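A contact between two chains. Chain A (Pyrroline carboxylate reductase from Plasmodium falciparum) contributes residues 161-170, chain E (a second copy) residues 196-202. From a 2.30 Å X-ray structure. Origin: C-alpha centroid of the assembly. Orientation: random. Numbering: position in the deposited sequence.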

# COMPACT_ATOMS: atom_id res chain seq x y z
N ILE A 161 -27.63 9.75 -5.72
CA ILE A 161 -26.79 10.11 -4.57
C ILE A 161 -27.59 10.10 -3.26
O ILE A 161 -27.07 9.70 -2.22
N ALA A 162 -28.85 10.52 -3.32
CA ALA A 162 -29.73 10.51 -2.16
C ALA A 162 -30.01 9.09 -1.68
O ALA A 162 -30.09 8.85 -0.47
N THR A 163 -30.16 8.16 -2.62
CA THR A 163 -30.31 6.73 -2.32
C THR A 163 -29.07 6.21 -1.59
O THR A 163 -29.18 5.49 -0.61
N ALA A 164 -27.90 6.61 -2.08
CA ALA A 164 -26.61 6.21 -1.51
C ALA A 164 -26.42 6.69 -0.07
O ALA A 164 -25.77 6.01 0.73
N ILE A 165 -26.99 7.84 0.26
CA ILE A 165 -26.90 8.42 1.60
C ILE A 165 -28.08 8.02 2.48
O ILE A 165 -27.89 7.48 3.57
N SER A 166 -29.29 8.29 2.01
CA SER A 166 -30.50 8.07 2.80
C SER A 166 -30.97 6.62 2.77
O SER A 166 -31.29 6.05 3.82
N GLY A 167 -31.03 6.03 1.58
CA GLY A 167 -31.47 4.65 1.42
C GLY A 167 -30.47 3.64 1.96
O GLY A 167 -30.84 2.75 2.72
N CYS A 168 -29.21 3.79 1.56
CA CYS A 168 -28.13 2.87 1.96
C CYS A 168 -27.50 3.25 3.30
O CYS A 168 -26.88 2.40 3.95
N GLY A 169 -27.65 4.51 3.68
CA GLY A 169 -27.06 5.06 4.90
C GLY A 169 -27.11 4.21 6.16
O GLY A 169 -26.08 4.04 6.82
N PRO A 170 -28.30 3.66 6.51
CA PRO A 170 -28.39 2.84 7.72
C PRO A 170 -27.28 1.79 7.83
O PRO A 170 -26.74 1.60 8.91
N ASN E 196 -29.27 17.28 6.37
CA ASN E 196 -30.59 16.82 6.81
C ASN E 196 -30.78 15.32 6.64
O ASN E 196 -31.28 14.64 7.53
N LEU E 197 -30.37 14.81 5.47
CA LEU E 197 -30.49 13.39 5.15
C LEU E 197 -29.57 12.53 6.00
O LEU E 197 -29.95 11.45 6.43
N VAL E 198 -28.35 13.02 6.24
CA VAL E 198 -27.36 12.30 7.05
C VAL E 198 -27.80 12.17 8.51
O VAL E 198 -27.77 11.08 9.08
N LEU E 199 -28.22 13.29 9.10
CA LEU E 199 -28.61 13.32 10.51
C LEU E 199 -29.85 12.48 10.80
O LEU E 199 -29.93 11.84 11.85
N GLN E 200 -30.80 12.48 9.87
CA GLN E 200 -32.03 11.69 10.00
C GLN E 200 -31.75 10.20 9.81
O GLN E 200 -32.36 9.36 10.47
N THR E 201 -30.82 9.89 8.91
CA THR E 201 -30.41 8.51 8.65
C THR E 201 -29.72 7.91 9.88
O THR E 201 -29.99 6.77 10.25
N ILE E 202 -28.83 8.69 10.49
CA ILE E 202 -28.13 8.26 11.70
C ILE E 202 -29.11 8.14 12.88
O ILE E 202 -29.08 7.15 13.62

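How does the chain A helix first meet its neighbour? The two helices run in broadly the same direction, their N-to-C axes 31° apart and 9.0 Å apart at closest approach. Ile161(A) does not reach across. Ala162(A) makes the first touch: its CB points sideways and lies 4.5 Å from CD1 of Leu197(E), a loose apolar contact. Thr163(A) and Ala164(A) are out of reach.

Which chain A side chain points in most directly? Ile165(A) does, its CA-to-CB bond directed toward chain E. With chi1 m and chi2 t, it places CG2 3.8 Å from CG2 of Val198(E), whose chi1 is t, and 4.2 Å from CB of Leu197(E). One methyl thus touches two neighbouring residues of the opposing helix.

What does Ser166(A) contribute, given that no hydrogen bond crosses between the stretches? It contributes carbon surface. Its CB lies 3.8 Å from CD2 of Leu197(E), which points toward chain A with chi1 m and chi2 t. The serine is in rotamer t, and its OG is hydrogen-bonded elsewhere in the structure.

How is Thr201(E) received where chain A continues past Gly167(A) and Cys168(A), neither of which touches the chain E stretch? It fits as a knob among Ile165(A), Ser166(A), Gly169(A) and Pro170(A). In rotamer m, its OG1 donates a hydrogen bond to O of Leu197(E) at 2.5 Å within its own helix, so the hydroxyl is satisfied without a partner on chain A. CG2 of Thr201(E) packs 3.6 Å from C of Gly169(A) and 3.5 Å from CD of Pro170(A). Gly169(A) leaves room for this methyl: an ideal CB there would point toward chain E and come within 2.4 Å of CG2 of Thr201(E), a clash.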

# COMPACT_ATOMS: atom_id res chain seq x y z
CB ILE A 161 -26.03 11.47 -4.79
CG1 ILE A 161 -25.20 11.86 -3.56
CG2 ILE A 161 -26.98 12.60 -5.17
CD1 ILE A 161 -24.06 10.93 -3.25
CB ALA A 162 -31.02 11.24 -2.47
CB THR A 163 -30.53 5.91 -3.62
OG1 THR A 163 -31.65 6.43 -4.34
CG2 THR A 163 -30.78 4.44 -3.30
CB ALA A 164 -25.47 6.70 -2.39
CB ILE A 165 -26.79 9.97 1.54
CG1 ILE A 165 -25.43 10.39 0.98
CG2 ILE A 165 -27.02 10.60 2.92
CD1 ILE A 165 -25.35 11.83 0.56
CB SER A 166 -31.61 9.02 2.35
OG SER A 166 -32.83 8.73 2.99
CB CYS A 168 -27.04 2.83 0.89
SG CYS A 168 -27.60 2.28 -0.71
CB PRO A 170 -29.76 2.18 7.60
CG PRO A 170 -30.56 3.15 6.82
CD PRO A 170 -29.61 3.76 5.83
CB ASN E 196 -31.70 17.57 6.07
CG ASN E 196 -31.72 19.05 6.37
OD1 ASN E 196 -31.30 19.50 7.44
ND2 ASN E 196 -32.22 19.84 5.42
CB LEU E 197 -30.24 13.14 3.66
CG LEU E 197 -31.32 13.61 2.68
CD1 LEU E 197 -30.77 13.66 1.26
CD2 LEU E 197 -32.55 12.73 2.75
CB VAL E 198 -25.94 12.94 6.94
CG1 VAL E 198 -25.00 12.37 8.00
CG2 VAL E 198 -25.36 12.71 5.56
CB LEU E 199 -28.82 14.77 10.99
CG LEU E 199 -27.63 15.73 10.94
CD1 LEU E 199 -28.08 17.14 11.30
CD2 LEU E 199 -26.48 15.29 11.84
CB GLN E 200 -33.09 12.19 9.01
CG GLN E 200 -34.43 11.43 9.05
CD GLN E 200 -35.12 11.48 10.40
OE1 GLN E 200 -34.93 12.40 11.19
NE2 GLN E 200 -35.95 10.47 10.67
CB THR E 201 -29.49 8.43 7.41
OG1 THR E 201 -30.18 8.95 6.27
CG2 THR E 201 -29.10 7.00 7.13
CB ILE E 202 -26.94 9.18 12.05
CG1 ILE E 202 -25.91 9.15 10.92
CG2 ILE E 202 -26.30 8.76 13.36
CD1 ILE E 202 -24.80 10.18 11.05